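Local coordinates for protein Rho guanyl nucleotide exchange factor (Rom2), putative (Aspergillus fumigatus Af293, PDB 5O51) that probably acts, as the whole protein, as a guanine-nucleotide exchange factor for Rho GTPases, this chain being its CNH domain, a beta-propeller, at residues 277-290 with 293-307. Sequence-based numbering, arbitrary orientation.
Sequences YPYILAFEPNFIEI and IETSELIHIMTGKNI
Ile288 and Ile290 pair antiparallel with Met302 and His300, the axes of strands 287-290 and 298-303 running 4.6 Å apart at 171°. Ile290 O accepts from both Ile299 N (2.8 Å) and His300 N (3.2 Å), which makes a classic beta bulge. On the face carrying Ile288, Ile290 and Met302, the sulfur does the touching. Met302 SD meets Ile290 CD1 at 3.8 Å and Ile288 CD1 at 4.1 Å, and Tyr319 of strand 317-323 packs on Met302 and Ile288. On the opposite face, Glu289 CG lies 3.9 Å from Leu298 CD1. The extended Glu289 chain carries the carboxylate on to Arg291, in a salt bridge, and to Glu267 N. Past the corner at Asn306, Ile307 N donates a straight bond to Pro285 O (180°). Ile307 turns CG2 away from its own N, which sets that methyl in plane at the edge of the Phe283 ring, 3.8 Å from CD2. Ile288 CG2 covers one face of the same ring, over its centre. At the other end Ile293 N donates to Pro278 O (2.9 Å); the Tyr277-Pro278 peptide is cis. The segments hold the three outer strands of a four-stranded antiparallel blade of the CNH propeller, 287-292 and 298-303 forming its outer hairpin; the chain then enters the next blade.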
loop_
_atom_site.group_PDB
_atom_site.type_symbol
_atom_site.label_atom_id
_atom_site.label_comp_id
_atom_site.label_asym_id
_atom_site.label_seq_id
_atom_site.Cartn_x
_atom_site.Cartn_y
_atom_site.Cartn_z
ATOM N N TYR A 277 3.942 -9.843 -13.835
ATOM C CA TYR A 277 3.708 -10.267 -15.257
ATOM C C TYR A 277 4.002 -11.747 -15.468
ATOM O O TYR A 277 5.005 -12.223 -14.958
ATOM C CB TYR A 277 4.473 -9.379 -16.266
ATOM C CG TYR A 277 3.856 -9.451 -17.683
ATOM C CD1 TYR A 277 4.110 -10.563 -18.506
ATOM C CD2 TYR A 277 3.022 -8.418 -18.199
ATOM C CE1 TYR A 277 3.544 -10.670 -19.762
ATOM C CE2 TYR A 277 2.450 -8.543 -19.487
ATOM C CZ TYR A 277 2.717 -9.689 -20.232
ATOM O OH TYR A 277 2.215 -9.917 -21.492
ATOM N N PRO A 278 3.130 -12.533 -16.135
ATOM C CA PRO A 278 1.878 -12.138 -16.774
ATOM C C PRO A 278 0.639 -12.187 -15.820
ATOM O O PRO A 278 -0.490 -12.326 -16.315
ATOM C CB PRO A 278 1.753 -13.211 -17.880
ATOM C CG PRO A 278 2.270 -14.418 -17.210
ATOM C CD PRO A 278 3.326 -13.995 -16.239
ATOM N N TYR A 279 0.822 -12.039 -14.500
ATOM C CA TYR A 279 -0.335 -12.195 -13.584
ATOM C C TYR A 279 -0.756 -10.901 -12.903
ATOM O O TYR A 279 0.047 -10.009 -12.681
ATOM C CB TYR A 279 -0.077 -13.266 -12.573
ATOM C CG TYR A 279 0.360 -14.606 -13.150
ATOM C CD1 TYR A 279 -0.516 -15.390 -13.904
ATOM C CD2 TYR A 279 1.645 -15.093 -12.933
ATOM C CE1 TYR A 279 -0.130 -16.602 -14.407
ATOM C CE2 TYR A 279 2.053 -16.307 -13.433
ATOM C CZ TYR A 279 1.163 -17.070 -14.165
ATOM O OH TYR A 279 1.548 -18.294 -14.686
ATOM N N ILE A 280 -2.059 -10.791 -12.610
ATOM C CA ILE A 280 -2.588 -9.693 -11.811
ATOM C C ILE A 280 -3.266 -10.397 -10.661
ATOM O O ILE A 280 -4.071 -11.359 -10.890
ATOM C CB ILE A 280 -3.452 -8.712 -12.632
ATOM C CG1 ILE A 280 -4.266 -7.763 -11.739
ATOM C CG2 ILE A 280 -4.406 -9.405 -13.580
ATOM C CD1 ILE A 280 -3.375 -6.707 -11.121
ATOM N N LEU A 281 -2.889 -9.998 -9.422
ATOM C CA LEU A 281 -3.386 -10.649 -8.210
ATOM C C LEU A 281 -4.273 -9.670 -7.431
ATOM O O LEU A 281 -3.857 -8.557 -7.154
ATOM C CB LEU A 281 -2.238 -11.066 -7.326
ATOM C CG LEU A 281 -1.318 -12.211 -7.843
ATOM C CD1 LEU A 281 -0.208 -11.650 -8.702
ATOM C CD2 LEU A 281 -0.679 -13.000 -6.728
ATOM N N ALA A 282 -5.498 -10.075 -7.119
ATOM C CA ALA A 282 -6.433 -9.268 -6.295
ATOM C C ALA A 282 -6.567 -9.874 -4.915
ATOM O O ALA A 282 -6.994 -11.017 -4.811
ATOM C CB ALA A 282 -7.791 -9.239 -6.981
ATOM N N PHE A 283 -6.216 -9.141 -3.828
ATOM C CA PHE A 283 -6.347 -9.710 -2.459
ATOM C C PHE A 283 -7.652 -9.225 -1.833
ATOM O O PHE A 283 -7.864 -8.012 -1.783
ATOM C CB PHE A 283 -5.141 -9.199 -1.596
ATOM C CG PHE A 283 -3.819 -9.748 -2.046
ATOM C CD1 PHE A 283 -3.201 -9.293 -3.196
ATOM C CD2 PHE A 283 -3.213 -10.739 -1.358
ATOM C CE1 PHE A 283 -2.005 -9.876 -3.635
ATOM C CE2 PHE A 283 -1.999 -11.292 -1.757
ATOM C CZ PHE A 283 -1.409 -10.866 -2.897
ATOM N N GLU A 284 -8.469 -10.149 -1.315
ATOM C CA GLU A 284 -9.711 -9.861 -0.591
ATOM C C GLU A 284 -9.588 -10.625 0.729
ATOM O O GLU A 284 -8.809 -11.562 0.812
ATOM C CB GLU A 284 -10.897 -10.456 -1.401
ATOM C CG GLU A 284 -12.177 -10.030 -0.906
ATOM C CD GLU A 284 -13.205 -11.081 -0.586
ATOM O OE1 GLU A 284 -13.121 -12.019 0.255
ATOM O OE2 GLU A 284 -14.206 -10.786 -1.166
ATOM N N PRO A 285 -10.397 -10.298 1.768
ATOM C CA PRO A 285 -10.153 -10.998 3.044
ATOM C C PRO A 285 -10.219 -12.527 3.013
ATOM O O PRO A 285 -9.474 -13.181 3.765
ATOM C CB PRO A 285 -11.220 -10.378 3.974
ATOM C CG PRO A 285 -11.246 -8.961 3.507
ATOM C CD PRO A 285 -11.295 -9.149 1.992
ATOM N N ASN A 286 -11.041 -13.110 2.143
ATOM C CA ASN A 286 -11.232 -14.573 2.137
ATOM C C ASN A 286 -10.582 -15.249 0.972
ATOM O O ASN A 286 -10.534 -16.470 0.922
ATOM C CB ASN A 286 -12.723 -14.972 2.169
ATOM C CG ASN A 286 -13.420 -14.540 3.430
ATOM O OD1 ASN A 286 -14.454 -13.865 3.394
ATOM N ND2 ASN A 286 -12.865 -14.888 4.540
ATOM N N PHE A 287 -9.977 -14.508 0.066
ATOM C CA PHE A 287 -9.232 -15.191 -1.022
ATOM C C PHE A 287 -8.404 -14.292 -1.885
ATOM O O PHE A 287 -8.681 -13.119 -2.073
ATOM C CB PHE A 287 -10.195 -16.032 -1.957
ATOM C CG PHE A 287 -11.330 -15.247 -2.577
ATOM C CD1 PHE A 287 -12.569 -15.209 -1.972
ATOM C CD2 PHE A 287 -11.203 -14.696 -3.836
ATOM C CE1 PHE A 287 -13.636 -14.550 -2.562
ATOM C CE2 PHE A 287 -12.258 -14.023 -4.415
ATOM C CZ PHE A 287 -13.446 -13.899 -3.758
ATOM N N ILE A 288 -7.384 -14.876 -2.477
ATOM C CA ILE A 288 -6.595 -14.211 -3.509
ATOM C C ILE A 288 -7.042 -14.749 -4.872
ATOM O O ILE A 288 -7.019 -15.955 -5.081
ATOM C CB ILE A 288 -5.096 -14.522 -3.403
ATOM C CG1 ILE A 288 -4.581 -14.227 -1.988
ATOM C CG2 ILE A 288 -4.330 -13.675 -4.394
ATOM C CD1 ILE A 288 -3.170 -14.677 -1.747
ATOM N N GLU A 289 -7.397 -13.843 -5.784
ATOM C CA GLU A 289 -7.779 -14.192 -7.167
ATOM C C GLU A 289 -6.677 -13.827 -8.114
ATOM O O GLU A 289 -6.328 -12.668 -8.227
ATOM C CB GLU A 289 -9.094 -13.496 -7.584
ATOM C CG GLU A 289 -9.748 -14.009 -8.895
ATOM C CD GLU A 289 -11.122 -13.385 -9.212
ATOM O OE1 GLU A 289 -11.808 -12.793 -8.319
ATOM O OE2 GLU A 289 -11.485 -13.443 -10.393
ATOM N N ILE A 290 -6.222 -14.813 -8.861
ATOM C CA ILE A 290 -5.120 -14.624 -9.842
ATOM C C ILE A 290 -5.598 -14.766 -11.331
ATOM O O ILE A 290 -6.100 -15.826 -11.709
ATOM C CB ILE A 290 -3.969 -15.565 -9.533
ATOM C CG1 ILE A 290 -3.539 -15.375 -8.052
ATOM C CG2 ILE A 290 -2.829 -15.370 -10.530
ATOM C CD1 ILE A 290 -2.641 -16.529 -7.600
ATOM N N ILE A 293 -2.969 -11.284 -17.358
ATOM C CA ILE A 293 -3.084 -9.914 -17.860
ATOM C C ILE A 293 -3.397 -9.793 -19.365
ATOM O O ILE A 293 -3.973 -8.825 -19.795
ATOM C CB ILE A 293 -1.779 -9.114 -17.475
ATOM C CG1 ILE A 293 -1.908 -7.607 -17.667
ATOM C CG2 ILE A 293 -0.566 -9.559 -18.299
ATOM C CD1 ILE A 293 -2.789 -6.920 -16.648
ATOM N N GLU A 294 -2.966 -10.745 -20.177
ATOM C CA GLU A 294 -3.283 -10.711 -21.609
ATOM C C GLU A 294 -4.677 -11.191 -21.903
ATOM O O GLU A 294 -5.471 -10.467 -22.566
ATOM C CB GLU A 294 -2.265 -11.534 -22.408
ATOM C CG GLU A 294 -0.832 -11.028 -22.341
ATOM C CD GLU A 294 -0.707 -9.538 -22.656
ATOM O OE1 GLU A 294 -1.648 -8.938 -23.233
ATOM O OE2 GLU A 294 0.357 -8.942 -22.316
ATOM N N THR A 295 -4.997 -12.390 -21.427
ATOM C CA THR A 295 -6.269 -12.989 -21.813
ATOM C C THR A 295 -7.428 -12.656 -20.895
ATOM O O THR A 295 -8.562 -12.837 -21.290
ATOM C CB THR A 295 -6.164 -14.486 -21.850
ATOM O OG1 THR A 295 -6.008 -14.961 -20.521
ATOM C CG2 THR A 295 -4.952 -14.941 -22.783
ATOM N N SER A 296 -7.127 -12.276 -19.648
ATOM C CA SER A 296 -8.076 -11.888 -18.578
ATOM C C SER A 296 -8.738 -13.064 -17.952
ATOM O O SER A 296 -9.515 -12.889 -17.007
ATOM C CB SER A 296 -9.119 -10.852 -18.972
ATOM O OG SER A 296 -10.224 -11.465 -19.672
ATOM N N GLU A 297 -8.319 -14.246 -18.345
ATOM C CA GLU A 297 -8.848 -15.482 -17.787
ATOM C C GLU A 297 -8.342 -15.763 -16.351
ATOM O O GLU A 297 -7.207 -15.388 -15.977
ATOM C CB GLU A 297 -8.457 -16.675 -18.695
ATOM C CG GLU A 297 -6.997 -17.125 -18.500
ATOM C CD GLU A 297 -6.327 -17.919 -19.648
ATOM O OE1 GLU A 297 -6.668 -19.109 -19.845
ATOM O OE2 GLU A 297 -5.386 -17.378 -20.274
ATOM N N LEU A 298 -9.159 -16.511 -15.625
ATOM C CA LEU A 298 -8.916 -16.975 -14.280
ATOM C C LEU A 298 -7.835 -18.047 -14.281
ATOM O O LEU A 298 -7.969 -19.036 -14.967
ATOM C CB LEU A 298 -10.202 -17.570 -13.674
ATOM C CG LEU A 298 -10.047 -18.180 -12.284
ATOM C CD1 LEU A 298 -9.545 -17.097 -11.297
ATOM C CD2 LEU A 298 -11.335 -18.766 -11.810
ATOM N N ILE A 299 -6.779 -17.854 -13.489
ATOM C CA ILE A 299 -5.712 -18.856 -13.339
ATOM C C ILE A 299 -5.847 -19.639 -12.052
ATOM O O ILE A 299 -5.713 -20.850 -12.094
ATOM C CB ILE A 299 -4.335 -18.175 -13.347
ATOM C CG1 ILE A 299 -4.096 -17.465 -14.681
ATOM C CG2 ILE A 299 -3.170 -19.150 -13.037
ATOM C CD1 ILE A 299 -3.787 -18.428 -15.830
ATOM N N HIS A 300 -6.026 -18.964 -10.900
ATOM C CA HIS A 300 -6.017 -19.650 -9.600
ATOM C C HIS A 300 -6.770 -18.798 -8.572
ATOM O O HIS A 300 -6.810 -17.558 -8.634
ATOM C CB HIS A 300 -4.546 -20.058 -9.217
ATOM C CG HIS A 300 -4.459 -21.020 -8.077
ATOM N ND1 HIS A 300 -5.258 -22.148 -7.986
ATOM C CD2 HIS A 300 -3.709 -21.003 -6.941
ATOM C CE1 HIS A 300 -4.989 -22.795 -6.858
ATOM N NE2 HIS A 300 -4.063 -22.118 -6.202
ATOM N N ILE A 301 -7.490 -19.476 -7.694
ATOM C CA ILE A 301 -8.006 -18.882 -6.474
ATOM C C ILE A 301 -7.302 -19.551 -5.260
ATOM O O ILE A 301 -7.306 -20.789 -5.119
ATOM C CB ILE A 301 -9.528 -19.060 -6.394
ATOM C CG1 ILE A 301 -10.181 -18.224 -7.485
ATOM C CG2 ILE A 301 -10.106 -18.651 -5.049
ATOM C CD1 ILE A 301 -11.640 -18.473 -7.619
ATOM N N MET A 302 -6.769 -18.739 -4.339
ATOM C CA MET A 302 -6.134 -19.283 -3.050
ATOM C C MET A 302 -7.007 -18.840 -1.867
ATOM O O MET A 302 -7.078 -17.644 -1.558
ATOM C CB MET A 302 -4.709 -18.743 -2.929
ATOM C CG MET A 302 -3.797 -18.902 -4.139
ATOM S SD MET A 302 -2.191 -17.972 -4.062
ATOM C CE MET A 302 -1.407 -18.906 -2.726
ATOM N N THR A 303 -7.747 -19.752 -1.239
ATOM C CA THR A 303 -8.707 -19.347 -0.210
ATOM C C THR A 303 -7.985 -19.210 1.144
ATOM O O THR A 303 -6.922 -19.699 1.284
ATOM C CB THR A 303 -9.868 -20.330 -0.072
ATOM O OG1 THR A 303 -9.311 -21.621 0.153
ATOM C CG2 THR A 303 -10.649 -20.420 -1.368
ATOM N N GLY A 304 -8.582 -18.500 2.091
ATOM C CA GLY A 304 -8.070 -18.403 3.441
ATOM C C GLY A 304 -8.893 -17.466 4.249
ATOM O O GLY A 304 -10.039 -17.145 3.911
ATOM N N LYS A 305 -8.301 -17.005 5.318
ATOM C CA LYS A 305 -8.988 -16.172 6.286
ATOM C C LYS A 305 -8.165 -14.946 6.734
ATOM O O LYS A 305 -7.011 -15.058 7.029
ATOM C CB LYS A 305 -9.368 -17.100 7.449
ATOM C CG LYS A 305 -10.552 -16.557 8.205
ATOM C CD LYS A 305 -10.678 -17.149 9.591
ATOM C CE LYS A 305 -11.420 -16.150 10.488
ATOM N NZ LYS A 305 -11.853 -16.754 11.771
ATOM N N ASN A 306 -8.766 -13.772 6.723
ATOM C CA ASN A 306 -8.106 -12.527 7.086
ATOM C C ASN A 306 -6.760 -12.379 6.316
ATOM O O ASN A 306 -5.706 -12.185 6.888
ATOM C CB ASN A 306 -7.920 -12.434 8.630
ATOM C CG ASN A 306 -7.484 -11.036 9.115
ATOM O OD1 ASN A 306 -7.594 -10.025 8.417
ATOM N ND2 ASN A 306 -6.986 -10.986 10.348
ATOM N N ILE A 307 -6.838 -12.489 5.001
ATOM C CA ILE A 307 -5.676 -12.288 4.112
ATOM C C ILE A 307 -5.432 -10.819 3.966
ATOM O O ILE A 307 -6.371 -10.106 3.720
ATOM C CB ILE A 307 -5.917 -12.876 2.704
ATOM C CG1 ILE A 307 -6.033 -14.397 2.812
ATOM C CG2 ILE A 307 -4.770 -12.354 1.752
ATOM C CD1 ILE A 307 -6.664 -15.111 1.601
#